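Local coordinates for septation protein imp2 (Schizosaccharomyces pombe, PDB 5C1F) that binds phospholipids of the membrane through the F-BAR domain described here and is required for normal septation, taking part in disassembly of the medial ring, at residues S7-F12 / T207-Q212; F40-A45 / D99-F104; K53-L58 / N84-H89. One frame throughout, in Å; residues are numbered along the deposited sequence.

Contact 1. Residues S7-F12 / T207-Q212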
ATOM      1  N   SER A   7      -9.277 -33.912  29.349  1.00 50.23           N
ATOM      2  CA  SER A   7      -9.570 -32.517  29.672  1.00 52.08           C
ATOM      3  C   SER A   7      -8.643 -31.960  30.747  1.00 46.70           C
ATOM      4  O   SER A   7      -7.865 -32.700  31.348  1.00 46.28           O
ATOM      5  CB  SER A   7     -11.024 -32.378  30.128  1.00 57.57           C
ATOM      6  OG  SER A   7     -11.270 -33.162  31.283  1.00 64.87           O
ATOM      7  N   PHE A   8      -8.736 -30.652  30.986  1.00 42.58           N
ATOM      8  CA  PHE A   8      -7.953 -30.000  32.037  1.00 42.70           C
ATOM      9  C   PHE A   8      -8.288 -30.580  33.410  1.00 42.93           C
ATOM     10  O   PHE A   8      -7.450 -30.595  34.313  1.00 46.71           O
ATOM     11  CB  PHE A   8      -8.200 -28.486  32.051  1.00 40.91           C
ATOM     12  CG  PHE A   8      -7.494 -27.730  30.956  1.00 40.50           C
ATOM     13  CD1 PHE A   8      -6.995 -28.380  29.837  1.00 46.68           C
ATOM     14  CD2 PHE A   8      -7.322 -26.358  31.054  1.00 37.58           C
ATOM     15  CE1 PHE A   8      -6.348 -27.675  28.838  1.00 43.75           C
ATOM     16  CE2 PHE A   8      -6.672 -25.648  30.058  1.00 36.60           C
ATOM     17  CZ  PHE A   8      -6.186 -26.307  28.950  1.00 37.60           C
ATOM     18  N   SER A   9      -9.525 -31.049  33.553  1.00 40.05           N
ATOM     19  CA  SER A   9     -10.018 -31.592  34.812  1.00 40.69           C
ATOM     20  C   SER A   9      -9.212 -32.793  35.286  1.00 44.73           C
ATOM     21  O   SER A   9      -8.968 -32.950  36.480  1.00 52.79           O
ATOM     22  CB  SER A   9     -11.487 -31.997  34.677  1.00 42.34           C
ATOM     23  OG  SER A   9     -12.291 -30.901  34.289  1.00 49.34           O
ATOM     24  N   ASN A  10      -8.800 -33.637  34.347  1.00 42.33           N
ATOM     25  CA  ASN A  10      -8.179 -34.911  34.691  1.00 47.94           C
ATOM     26  C   ASN A  10      -6.666 -34.934  34.523  1.00 47.31           C
ATOM     27  O   ASN A  10      -6.022 -35.933  34.839  1.00 47.43           O
ATOM     28  CB  ASN A  10      -8.790 -36.035  33.851  1.00 51.88           C
ATOM     29  CG  ASN A  10     -10.257 -36.252  34.150  1.00 55.86           C
ATOM     30  OD1 ASN A  10     -10.734 -35.923  35.236  1.00 58.51           O
ATOM     31  ND2 ASN A  10     -10.981 -36.816  33.190  1.00 54.85           N
ATOM     32  N   TYR A  11      -6.094 -33.844  34.024  1.00 45.85           N
ATOM     33  CA  TYR A  11      -4.685 -33.867  33.658  1.00 47.25           C
ATOM     34  C   TYR A  11      -3.884 -32.693  34.208  1.00 47.43           C
ATOM     35  O   TYR A  11      -2.761 -32.446  33.765  1.00 49.72           O
ATOM     36  CB  TYR A  11      -4.547 -33.924  32.133  1.00 42.80           C
ATOM     37  CG  TYR A  11      -4.897 -35.279  31.553  1.00 44.91           C
ATOM     38  CD1 TYR A  11      -6.219 -35.638  31.323  1.00 47.26           C
ATOM     39  CD2 TYR A  11      -3.905 -36.201  31.243  1.00 45.32           C
ATOM     40  CE1 TYR A  11      -6.544 -36.876  30.801  1.00 49.75           C
ATOM     41  CE2 TYR A  11      -4.222 -37.442  30.718  1.00 47.77           C
ATOM     42  CZ  TYR A  11      -5.543 -37.774  30.499  1.00 49.08           C
ATOM     43  OH  TYR A  11      -5.868 -39.006  29.976  1.00 51.54           O
ATOM     44  N   PHE A  12      -4.442 -31.978  35.179  1.00 44.48           N
ATOM     45  CA  PHE A  12      -3.703 -30.881  35.792  1.00 43.41           C
ATOM     46  C   PHE A  12      -3.778 -30.918  37.308  1.00 46.10           C
ATOM     47  O   PHE A  12      -4.227 -29.969  37.948  1.00 48.45           O
ATOM     48  CB  PHE A  12      -4.199 -29.540  35.258  1.00 35.74           C
ATOM     49  CG  PHE A  12      -3.667 -29.216  33.896  1.00 46.48           C
ATOM     50  CD1 PHE A  12      -2.396 -28.684  33.745  1.00 43.06           C
ATOM     51  CD2 PHE A  12      -4.421 -29.472  32.764  1.00 45.37           C
ATOM     52  CE1 PHE A  12      -1.894 -28.396  32.490  1.00 44.34           C
ATOM     53  CE2 PHE A  12      -3.924 -29.186  31.506  1.00 46.41           C
ATOM     54  CZ  PHE A  12      -2.659 -28.647  31.369  1.00 44.97           C
ATOM     55  N   THR A 207     -12.809 -24.937  38.069  1.00 37.46           N
ATOM     56  CA  THR A 207     -11.864 -23.957  37.547  1.00 36.97           C
ATOM     57  C   THR A 207     -11.176 -24.472  36.286  1.00 37.67           C
ATOM     58  O   THR A 207     -10.972 -23.723  35.333  1.00 42.40           O
ATOM     59  CB  THR A 207     -10.795 -23.591  38.600  1.00 36.40           C
ATOM     60  OG1 THR A 207     -11.438 -23.108  39.786  1.00 35.99           O
ATOM     61  CG2 THR A 207      -9.861 -22.517  38.067  1.00 33.08           C
ATOM     62  N   CYS A 208     -10.820 -25.754  36.286  1.00 37.41           N
ATOM     63  CA  CYS A 208     -10.168 -26.363  35.129  1.00 35.03           C
ATOM     64  C   CYS A 208     -11.068 -26.328  33.898  1.00 37.10           C
ATOM     65  O   CYS A 208     -10.594 -26.106  32.782  1.00 35.71           O
ATOM     66  CB  CYS A 208      -9.757 -27.803  35.437  1.00 33.65           C
ATOM     67  SG  CYS A 208      -8.263 -27.948  36.443  1.00 37.18           S
ATOM     68  N   ASP A 209     -12.363 -26.551  34.105  1.00 37.95           N
ATOM     69  CA  ASP A 209     -13.328 -26.467  33.016  1.00 41.54           C
ATOM     70  C   ASP A 209     -13.338 -25.063  32.418  1.00 38.16           C
ATOM     71  O   ASP A 209     -13.292 -24.898  31.201  1.00 37.43           O
ATOM     72  CB  ASP A 209     -14.734 -26.850  33.495  1.00 45.33           C
ATOM     73  CG  ASP A 209     -14.933 -28.354  33.583  1.00 52.90           C
ATOM     74  OD1 ASP A 209     -14.264 -29.093  32.828  1.00 52.78           O
ATOM     75  OD2 ASP A 209     -15.765 -28.797  34.403  1.00 59.29           O
ATOM     76  N   LYS A 210     -13.386 -24.057  33.286  1.00 40.60           N
ATOM     77  CA  LYS A 210     -13.384 -22.663  32.855  1.00 39.09           C
ATOM     78  C   LYS A 210     -12.067 -22.282  32.189  1.00 39.75           C
ATOM     79  O   LYS A 210     -12.052 -21.512  31.227  1.00 40.52           O
ATOM     80  CB  LYS A 210     -13.656 -21.734  34.039  1.00 43.18           C
ATOM     81  CG  LYS A 210     -15.051 -21.870  34.620  1.00 46.39           C
ATOM     82  CD  LYS A 210     -15.276 -20.892  35.759  1.00 50.13           C
ATOM     83  CE  LYS A 210     -16.658 -21.064  36.362  1.00 56.73           C
ATOM     84  NZ  LYS A 210     -16.832 -20.245  37.593  1.00 63.66           N
ATOM     85  N   LEU A 211     -10.966 -22.822  32.704  1.00 38.50           N
ATOM     86  CA  LEU A 211      -9.650 -22.548  32.137  1.00 32.16           C
ATOM     87  C   LEU A 211      -9.497 -23.210  30.775  1.00 35.43           C
ATOM     88  O   LEU A 211      -8.819 -22.683  29.895  1.00 42.57           O
ATOM     89  CB  LEU A 211      -8.546 -23.017  33.085  1.00 37.22           C
ATOM     90  CG  LEU A 211      -8.369 -22.147  34.331  1.00 43.30           C
ATOM     91  CD1 LEU A 211      -7.317 -22.726  35.259  1.00 42.84           C
ATOM     92  CD2 LEU A 211      -8.009 -20.726  33.933  1.00 41.76           C
ATOM     93  N   GLN A 212     -10.133 -24.364  30.600  1.00 38.35           N
ATOM     94  CA  GLN A 212     -10.113 -25.044  29.310  1.00 38.65           C
ATOM     95  C   GLN A 212     -10.971 -24.294  28.298  1.00 35.26           C
ATOM     96  O   GLN A 212     -10.638 -24.232  27.116  1.00 28.85           O
ATOM     97  CB  GLN A 212     -10.593 -26.488  29.442  1.00 40.37           C
ATOM     98  CG  GLN A 212     -10.537 -27.267  28.137  1.00 39.06           C
ATOM     99  CD  GLN A 212     -10.864 -28.732  28.322  1.00 42.02           C
ATOM    100  OE1 GLN A 212     -10.902 -29.234  29.445  1.00 41.88           O
ATOM    101  NE2 GLN A 212     -11.105 -29.431  27.217  1.00 40.05           N
TER
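Phe8 lays its ring against Gln212 and its CB against Cys208, and with 92 Å² covered it takes the largest share of the meeting between the N-terminal segment 7-12 and helix 162-252 of the F-BAR helical bundle. The backbones come nearest at Ser9 CA and Cys208 CA, 5.2 Å apart. Gln212 works in two places along its length. Its CB, carried by the helix backbone, lies over one face of the Phe8 ring, displaced toward the rim. This is a CH-pi contact, with Gln212 CB 3.8 Å from the Phe8 ring centroid and 20° off the ring normal. Chi1 (-178°) sets CG anti to the backbone N, and the extended chain beyond carries the amide out toward Phe8 N. There Gln212 OE1 accepts a hydrogen bond from Phe8 N at 3.0 Å, nearly straight at 169°, the donor standing above the plane of the amide. The other end of that amide, NE2, is bonded to Glu216, which steadies its rotation. An alanine here would probably leave Phe8 N and Glu216 without their amide partner, although CB would still meet the ring. The opposite face of the Phe8 ring takes Phe12 CE2, 3.6 Å above its plane, while Leu23 of helix 18-59 and Ile264 of the second subunit also pack on Phe8. Cys208 packs against the base of the Phe8 side chain: its CB lies 3.8 Å from Phe8 CB and 3.7 Å from Phe8 C, against the peptide leading to Ser9. At the next residue the second subunit joins in: Asp209 OD1 forms a salt bridge with Arg301 of that subunit and sits 3.0 Å from Ser9 OG.

Contact 2. Residues F40-A45 / D99-F104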
ATOM      1  N   PHE A  40       2.150  -6.532  16.067  1.00 28.21           N
ATOM      2  CA  PHE A  40       2.386  -6.861  14.667  1.00 27.45           C
ATOM      3  C   PHE A  40       1.335  -6.214  13.768  1.00 29.21           C
ATOM      4  O   PHE A  40       1.666  -5.529  12.797  1.00 27.96           O
ATOM      5  CB  PHE A  40       2.391  -8.380  14.473  1.00 24.63           C
ATOM      6  CG  PHE A  40       2.590  -8.814  13.046  1.00 28.52           C
ATOM      7  CD1 PHE A  40       3.865  -8.958  12.522  1.00 29.38           C
ATOM      8  CD2 PHE A  40       1.502  -9.089  12.230  1.00 29.98           C
ATOM      9  CE1 PHE A  40       4.052  -9.359  11.207  1.00 31.76           C
ATOM     10  CE2 PHE A  40       1.682  -9.490  10.917  1.00 31.63           C
ATOM     11  CZ  PHE A  40       2.958  -9.626  10.404  1.00 29.09           C
ATOM     12  N   TYR A  41       0.065  -6.428  14.096  1.00 20.80           N
ATOM     13  CA  TYR A  41      -1.022  -5.916  13.270  1.00 21.38           C
ATOM     14  C   TYR A  41      -1.222  -4.417  13.449  1.00 20.31           C
ATOM     15  O   TYR A  41      -1.790  -3.759  12.580  1.00 30.21           O
ATOM     16  CB  TYR A  41      -2.318  -6.669  13.569  1.00 22.27           C
ATOM     17  CG  TYR A  41      -2.318  -8.060  12.983  1.00 24.52           C
ATOM     18  CD1 TYR A  41      -2.289  -8.251  11.607  1.00 19.18           C
ATOM     19  CD2 TYR A  41      -2.335  -9.181  13.800  1.00 19.92           C
ATOM     20  CE1 TYR A  41      -2.283  -9.520  11.060  1.00 24.65           C
ATOM     21  CE2 TYR A  41      -2.330 -10.455  13.264  1.00 23.15           C
ATOM     22  CZ  TYR A  41      -2.303 -10.618  11.895  1.00 22.82           C
ATOM     23  OH  TYR A  41      -2.297 -11.883  11.357  1.00 26.99           O
ATOM     24  N   HIS A  42      -0.752  -3.881  14.572  1.00 21.13           N
ATOM     25  CA  HIS A  42      -0.739  -2.438  14.773  1.00 23.95           C
ATOM     26  C   HIS A  42       0.119  -1.776  13.702  1.00 27.52           C
ATOM     27  O   HIS A  42      -0.290  -0.798  13.077  1.00 30.84           O
ATOM     28  CB  HIS A  42      -0.207  -2.084  16.160  1.00 28.76           C
ATOM     29  CG  HIS A  42       0.038  -0.620  16.358  1.00 35.81           C
ATOM     30  ND1 HIS A  42      -0.977   0.277  16.613  1.00 37.82           N
ATOM     31  CD2 HIS A  42       1.183   0.102  16.336  1.00 24.60           C
ATOM     32  CE1 HIS A  42      -0.466   1.490  16.744  1.00 39.31           C
ATOM     33  NE2 HIS A  42       0.842   1.411  16.579  1.00 36.35           N
ATOM     34  N   GLU A  43       1.311  -2.327  13.495  1.00 25.42           N
ATOM     35  CA  GLU A  43       2.233  -1.815  12.490  1.00 27.69           C
ATOM     36  C   GLU A  43       1.670  -2.008  11.080  1.00 30.53           C
ATOM     37  O   GLU A  43       1.727  -1.097  10.250  1.00 23.47           O
ATOM     38  CB  GLU A  43       3.595  -2.501  12.625  1.00 33.20           C
ATOM     39  CG  GLU A  43       4.597  -2.164  11.533  1.00 45.47           C
ATOM     40  CD  GLU A  43       5.153  -0.756  11.636  1.00 55.32           C
ATOM     41  OE1 GLU A  43       4.794  -0.035  12.591  1.00 61.38           O
ATOM     42  OE2 GLU A  43       5.957  -0.367  10.760  1.00 62.28           O
ATOM     43  N   ARG A  44       1.121  -3.193  10.827  1.00 20.35           N
ATOM     44  CA  ARG A  44       0.532  -3.527   9.532  1.00 21.91           C
ATOM     45  C   ARG A  44      -0.579  -2.550   9.146  1.00 26.20           C
ATOM     46  O   ARG A  44      -0.746  -2.217   7.972  1.00 28.61           O
ATOM     47  CB  ARG A  44      -0.012  -4.960   9.554  1.00 21.46           C
ATOM     48  CG  ARG A  44      -0.570  -5.437   8.229  1.00 22.45           C
ATOM     49  CD  ARG A  44       0.465  -5.337   7.117  1.00 22.98           C
ATOM     50  NE  ARG A  44      -0.105  -5.702   5.825  1.00 24.96           N
ATOM     51  CZ  ARG A  44      -0.724  -4.848   5.015  1.00 27.37           C
ATOM     52  NH1 ARG A  44      -0.847  -3.573   5.359  1.00 23.84           N
ATOM     53  NH2 ARG A  44      -1.219  -5.267   3.856  1.00 17.57           N
ATOM     54  N   ALA A  45      -1.327  -2.089  10.143  1.00 24.04           N
ATOM     55  CA  ALA A  45      -2.410  -1.143   9.918  1.00 24.41           C
ATOM     56  C   ALA A  45      -1.869   0.246   9.595  1.00 25.57           C
ATOM     57  O   ALA A  45      -2.386   0.933   8.712  1.00 25.34           O
ATOM     58  CB  ALA A  45      -3.326  -1.088  11.131  1.00 19.59           C
ATOM     59  N   ASP A  99     -11.006  -3.962  13.481  1.00 26.82           N
ATOM     60  CA  ASP A  99     -11.439  -5.358  13.492  1.00 25.88           C
ATOM     61  C   ASP A  99     -10.304  -6.348  13.733  1.00 25.63           C
ATOM     62  O   ASP A  99     -10.547  -7.489  14.126  1.00 24.83           O
ATOM     63  CB  ASP A  99     -12.140  -5.710  12.180  1.00 25.62           C
ATOM     64  CG  ASP A  99     -13.398  -4.898  11.957  1.00 34.24           C
ATOM     65  OD1 ASP A  99     -13.915  -4.317  12.934  1.00 37.19           O
ATOM     66  OD2 ASP A  99     -13.868  -4.845  10.802  1.00 38.02           O
ATOM     67  N   VAL A 100      -9.068  -5.926  13.496  1.00 28.30           N
ATOM     68  CA  VAL A 100      -7.941  -6.829  13.695  1.00 27.62           C
ATOM     69  C   VAL A 100      -7.123  -6.420  14.919  1.00 25.63           C
ATOM     70  O   VAL A 100      -7.160  -7.103  15.940  1.00 29.65           O
ATOM     71  CB  VAL A 100      -7.045  -6.893  12.444  1.00 23.97           C
ATOM     72  CG1 VAL A 100      -5.949  -7.928  12.625  1.00 29.88           C
ATOM     73  CG2 VAL A 100      -7.881  -7.233  11.223  1.00 28.22           C
ATOM     74  N   GLU A 101      -6.402  -5.306  14.824  1.00 24.02           N
ATOM     75  CA  GLU A 101      -5.593  -4.818  15.940  1.00 28.44           C
ATOM     76  C   GLU A 101      -6.379  -4.677  17.243  1.00 28.78           C
ATOM     77  O   GLU A 101      -5.997  -5.240  18.270  1.00 27.22           O
ATOM     78  CB  GLU A 101      -4.961  -3.470  15.596  1.00 25.53           C
ATOM     79  CG  GLU A 101      -4.307  -2.780  16.789  1.00 24.63           C
ATOM     80  CD  GLU A 101      -3.869  -1.361  16.475  1.00 31.64           C
ATOM     81  OE1 GLU A 101      -4.014  -0.930  15.310  1.00 30.68           O
ATOM     82  OE2 GLU A 101      -3.379  -0.673  17.393  1.00 34.18           O
ATOM     83  N   ASN A 102      -7.476  -3.926  17.199  1.00 27.57           N
ATOM     84  CA  ASN A 102      -8.266  -3.668  18.401  1.00 30.30           C
ATOM     85  C   ASN A 102      -8.951  -4.916  18.948  1.00 28.13           C
ATOM     86  O   ASN A 102      -9.379  -4.935  20.099  1.00 33.57           O
ATOM     87  CB  ASN A 102      -9.310  -2.584  18.131  1.00 34.47           C
ATOM     88  CG  ASN A 102      -8.691  -1.207  17.974  1.00 50.66           C
ATOM     89  OD1 ASN A 102      -7.556  -0.972  18.395  1.00 55.03           O
ATOM     90  ND2 ASN A 102      -9.436  -0.288  17.367  1.00 55.45           N
ATOM     91  N   ALA A 103      -9.057  -5.952  18.122  1.00 28.17           N
ATOM     92  CA  ALA A 103      -9.628  -7.218  18.569  1.00 26.08           C
ATOM     93  C   ALA A 103      -8.734  -7.844  19.633  1.00 27.25           C
ATOM     94  O   ALA A 103      -9.223  -8.418  20.605  1.00 32.01           O
ATOM     95  CB  ALA A 103      -9.820  -8.171  17.397  1.00 21.50           C
ATOM     96  N   PHE A 104      -7.422  -7.724  19.443  1.00 28.46           N
ATOM     97  CA  PHE A 104      -6.457  -8.182  20.439  1.00 31.28           C
ATOM     98  C   PHE A 104      -6.546  -7.333  21.698  1.00 30.26           C
ATOM     99  O   PHE A 104      -6.395  -7.841  22.810  1.00 30.78           O
ATOM    100  CB  PHE A 104      -5.030  -8.137  19.888  1.00 28.23           C
ATOM    101  CG  PHE A 104      -4.810  -9.029  18.705  1.00 29.57           C
ATOM    102  CD1 PHE A 104      -4.571 -10.382  18.877  1.00 26.47           C
ATOM    103  CD2 PHE A 104      -4.842  -8.517  17.418  1.00 26.68           C
ATOM    104  CE1 PHE A 104      -4.370 -11.209  17.789  1.00 28.85           C
ATOM    105  CE2 PHE A 104      -4.642  -9.337  16.327  1.00 22.32           C
ATOM    106  CZ  PHE A 104      -4.405 -10.686  16.512  1.00 25.84           C
TER
HETATM  107  O   HOH W   1      -2.632   1.273  14.200  1.00 34.28           O
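His42 and Glu101 both carry CG anti to the backbone N (chi1 171° and 170°), and the two side chains lie side by side, pointing the same way, at the flank of the antiparallel pair formed by helices 18-59 and 69-155 of the F-BAR bundle. His42 ND1 donates to Glu101 OE2 at 2.7 Å with an N-H...O angle of 156°. The acceptor is near the imidazole plane, whereas the nitrogen approaches from above the carboxylate, whose plane is almost perpendicular to the ring. A water lies 2.8 Å from Glu101 OE1, placed to donate to it; His42 O is a weak alternative acceptor, and the water has more acceptors in reach than protons. Beside this polar pair, Tyr41 is sandwiched: Val100 CG1 makes a CH-pi contact over one face, 3.9 Å from the Tyr41 ring centroid, and Phe40 CD2 covers the other. Phe104 meets Tyr41 rim to rim, with nearly parallel planes and Phe104 CE2 3.4 Å from Tyr41 CD2. Phe229 of helix 162-252 and Met78 of the second subunit also border Tyr41. Chemically, the interface pairs an aromatic patch with a His-carboxylate bond, and the nearby negative charge would probably polarise the imidazole and favour a proton on ND1.

Contact 3. Residues K53-L58 / N84-H89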
ATOM      1  N   LYS A  53      -2.741   7.266   2.621  1.00 19.65           N
ATOM      2  CA  LYS A  53      -2.584   8.719   2.685  1.00 20.62           C
ATOM      3  C   LYS A  53      -1.741   9.248   1.530  1.00 36.63           C
ATOM      4  O   LYS A  53      -2.103  10.237   0.889  1.00 32.72           O
ATOM      5  CB  LYS A  53      -1.950   9.136   4.012  1.00 34.50           C
ATOM      6  CG  LYS A  53      -2.846   8.976   5.228  1.00 39.68           C
ATOM      7  CD  LYS A  53      -2.091   9.345   6.496  1.00 44.17           C
ATOM      8  CE  LYS A  53      -2.985   9.282   7.720  1.00 50.81           C
ATOM      9  NZ  LYS A  53      -2.241   9.648   8.956  1.00 52.56           N
ATOM     10  N   ARG A  54      -0.617   8.590   1.268  1.00 20.37           N
ATOM     11  CA  ARG A  54       0.268   9.006   0.189  1.00 20.47           C
ATOM     12  C   ARG A  54      -0.415   8.863  -1.172  1.00 22.86           C
ATOM     13  O   ARG A  54      -0.245   9.709  -2.050  1.00 25.72           O
ATOM     14  CB  ARG A  54       1.569   8.201   0.217  1.00 20.56           C
ATOM     15  CG  ARG A  54       2.440   8.462   1.441  1.00 21.67           C
ATOM     16  CD  ARG A  54       3.837   7.887   1.260  1.00 22.08           C
ATOM     17  NE  ARG A  54       4.524   8.483   0.115  1.00 36.15           N
ATOM     18  CZ  ARG A  54       5.731   8.119  -0.310  1.00 40.54           C
ATOM     19  NH1 ARG A  54       6.394   7.153   0.313  1.00 38.59           N
ATOM     20  NH2 ARG A  54       6.276   8.720  -1.361  1.00 41.93           N
ATOM     21  N   MET A  55      -1.194   7.799  -1.337  1.00 18.77           N
ATOM     22  CA  MET A  55      -1.883   7.558  -2.598  1.00 18.12           C
ATOM     23  C   MET A  55      -2.953   8.620  -2.844  1.00 32.48           C
ATOM     24  O   MET A  55      -3.176   9.036  -3.984  1.00 18.25           O
ATOM     25  CB  MET A  55      -2.503   6.163  -2.617  1.00 20.25           C
ATOM     26  CG  MET A  55      -2.960   5.718  -3.995  1.00 26.38           C
ATOM     27  SD  MET A  55      -3.529   4.011  -4.005  1.00 34.73           S
ATOM     28  CE  MET A  55      -2.070   3.170  -3.400  1.00 45.41           C
ATOM     29  N   ALA A  56      -3.606   9.059  -1.769  1.00 22.25           N
ATOM     30  CA  ALA A  56      -4.593  10.130  -1.857  1.00 27.34           C
ATOM     31  C   ALA A  56      -3.928  11.440  -2.263  1.00 29.00           C
ATOM     32  O   ALA A  56      -4.423  12.148  -3.138  1.00 29.56           O
ATOM     33  CB  ALA A  56      -5.327  10.296  -0.532  1.00 20.09           C
ATOM     34  N   LYS A  57      -2.806  11.753  -1.620  1.00 20.78           N
ATOM     35  CA  LYS A  57      -2.048  12.958  -1.938  1.00 33.22           C
ATOM     36  C   LYS A  57      -1.651  12.976  -3.412  1.00 33.18           C
ATOM     37  O   LYS A  57      -1.715  14.011  -4.076  1.00 29.75           O
ATOM     38  CB  LYS A  57      -0.802  13.058  -1.057  1.00 30.49           C
ATOM     39  CG  LYS A  57       0.003  14.331  -1.268  1.00 39.73           C
ATOM     40  CD  LYS A  57       1.251  14.352  -0.395  1.00 45.27           C
ATOM     41  CE  LYS A  57       2.102  15.588  -0.662  1.00 53.09           C
ATOM     42  NZ  LYS A  57       1.432  16.841  -0.213  1.00 57.28           N
ATOM     43  N   LEU A  58      -1.255  11.813  -3.916  1.00 28.84           N
ATOM     44  CA  LEU A  58      -0.870  11.667  -5.313  1.00 27.11           C
ATOM     45  C   LEU A  58      -2.044  11.942  -6.245  1.00 33.76           C
ATOM     46  O   LEU A  58      -1.870  12.489  -7.333  1.00 33.58           O
ATOM     47  CB  LEU A  58      -0.317  10.262  -5.563  1.00 25.32           C
ATOM     48  CG  LEU A  58      -0.034   9.879  -7.017  1.00 28.87           C
ATOM     49  CD1 LEU A  58       1.014  10.797  -7.625  1.00 25.14           C
ATOM     50  CD2 LEU A  58       0.396   8.424  -7.115  1.00 29.30           C
ATOM     51  N   ASN A  84      -9.835   6.361  -6.020  1.00 18.89           N
ATOM     52  CA  ASN A  84     -10.732   5.324  -5.515  1.00 19.41           C
ATOM     53  C   ASN A  84      -9.957   4.213  -4.816  1.00 19.28           C
ATOM     54  O   ASN A  84     -10.421   3.632  -3.838  1.00 18.47           O
ATOM     55  CB  ASN A  84     -11.580   4.739  -6.644  1.00 18.26           C
ATOM     56  CG  ASN A  84     -12.735   5.637  -7.024  1.00 29.83           C
ATOM     57  OD1 ASN A  84     -13.215   6.427  -6.207  1.00 28.48           O
ATOM     58  ND2 ASN A  84     -13.192   5.522  -8.267  1.00 25.75           N
ATOM     59  N   MET A  85      -8.768   3.926  -5.325  1.00 22.50           N
ATOM     60  CA  MET A  85      -7.913   2.936  -4.696  1.00 22.87           C
ATOM     61  C   MET A  85      -7.413   3.452  -3.346  1.00 22.50           C
ATOM     62  O   MET A  85      -7.342   2.698  -2.377  1.00 22.77           O
ATOM     63  CB  MET A  85      -6.749   2.575  -5.617  1.00 16.33           C
ATOM     64  CG  MET A  85      -7.170   1.712  -6.802  1.00 27.20           C
ATOM     65  SD  MET A  85      -5.792   1.172  -7.835  1.00 23.46           S
ATOM     66  CE  MET A  85      -6.089   2.116  -9.323  1.00 16.42           C
ATOM     67  N   ALA A  86      -7.093   4.741  -3.283  1.00 17.52           N
ATOM     68  CA  ALA A  86      -6.682   5.373  -2.031  1.00 17.27           C
ATOM     69  C   ALA A  86      -7.783   5.289  -0.975  1.00 17.69           C
ATOM     70  O   ALA A  86      -7.529   4.899   0.162  1.00 25.77           O
ATOM     71  CB  ALA A  86      -6.292   6.829  -2.271  1.00 17.71           C
ATOM     72  N   LYS A  87      -9.002   5.663  -1.362  1.00 18.07           N
ATOM     73  CA  LYS A  87     -10.160   5.617  -0.468  1.00 21.48           C
ATOM     74  C   LYS A  87     -10.376   4.221   0.098  1.00 29.75           C
ATOM     75  O   LYS A  87     -10.684   4.056   1.281  1.00 28.15           O
ATOM     76  CB  LYS A  87     -11.430   6.060  -1.198  1.00 19.25           C
ATOM     77  CG  LYS A  87     -11.380   7.448  -1.794  1.00 24.89           C
ATOM     78  CD  LYS A  87     -12.594   7.687  -2.683  1.00 27.63           C
ATOM     79  CE  LYS A  87     -12.476   8.984  -3.465  1.00 29.92           C
ATOM     80  NZ  LYS A  87     -13.632   9.182  -4.384  1.00 38.07           N
ATOM     81  N   SER A  88     -10.234   3.221  -0.766  1.00 17.89           N
ATOM     82  CA  SER A  88     -10.397   1.834  -0.366  1.00 17.74           C
ATOM     83  C   SER A  88      -9.326   1.451   0.649  1.00 33.24           C
ATOM     84  O   SER A  88      -9.635   0.926   1.718  1.00 17.64           O
ATOM     85  CB  SER A  88     -10.337   0.911  -1.587  1.00 22.66           C
ATOM     86  OG  SER A  88     -10.334  -0.456  -1.206  1.00 20.17           O
ATOM     87  N   HIS A  89      -8.070   1.728   0.313  1.00 17.06           N
ATOM     88  CA  HIS A  89      -6.963   1.412   1.209  1.00 26.30           C
ATOM     89  C   HIS A  89      -7.090   2.134   2.554  1.00 17.44           C
ATOM     90  O   HIS A  89      -6.696   1.590   3.583  1.00 18.57           O
ATOM     91  CB  HIS A  89      -5.626   1.744   0.541  1.00 20.19           C
ATOM     92  CG  HIS A  89      -5.180   0.718  -0.452  1.00 22.70           C
ATOM     93  ND1 HIS A  89      -4.606  -0.479  -0.077  1.00 21.90           N
ATOM     94  CD2 HIS A  89      -5.229   0.700  -1.805  1.00 16.25           C
ATOM     95  CE1 HIS A  89      -4.319  -1.185  -1.155  1.00 21.63           C
ATOM     96  NE2 HIS A  89      -4.689  -0.493  -2.218  1.00 16.19           N
TER
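Ala86 and Met55 supply the two bumps of this interface, and each fits a hollow on the facing helix. The contact joins helices 18-59 and 69-155, the first two long helices of the F-BAR fold, in an antiparallel pair whose local axes approach to 8.2 Å at 157°. Small side chains permit that distance: the CA atoms of Ala56 and Ala86 are 5.2 Å apart, with only a methyl group on each residue. The Ala86 methyl points at the opposite backbone and lodges between Met55 and Ala56. Its CB is 3.5 Å from Ala56 N and 3.9 Å from Met55 CB, with Ala56 CB completing the hollow at 4.0 Å from the same Ala86 CB. Met55 in turn presses into the facing helix. Chi1 (-167°) sets its CG anti to the backbone N, and an extended chi2 carries SD across into the dip between Met85 and Ala86, 3.7 Å from Ala86 N and 3.9 Å from Met85 CB. A bend at chi3 (-58°) then places CE near His89, whose ring the thioether approaches obliquely. Met85 offers mainly its CB here; the rest of its chain leads away, and the residue also packs on Ala243 of helix 162-252. From the other subunit, Arg44 packs on Met55 and Ile233 on Met85. The contact between the two segments is therefore one of apolar shape matching: consistent with the close axis approach, the surfaces that meet are chiefly two alanine methyls and a thioether. His89 brings the polar component to its border: NE2 is bonded to Asp240 and ND1 to Glu48, and two carboxylates so placed would probably favour the doubly protonated, positively charged imidazole.

Overall arrangement
All three contacts lie within the F-BAR domain and touch the second subunit. Contacts 2 and 3 join the same pair of antiparallel helices, 18-59 and 69-155, at sites whose centres are about 20 Å apart and whose nearest atoms are about 7 Å apart. Contact 1 instead brings the N-terminal segment onto helix 162-252, with its centre about 31 Å from that of contact 2 and about 50 Å from that of contact 3, on the opposite side of the chain's centre from the latter. Contacts 2 and 3 are also linked through the dimer: across the subunit boundary, Arg54 forms a salt bridge with Glu43 of the second subunit, and Leu58 packs on Phe40 of that subunit.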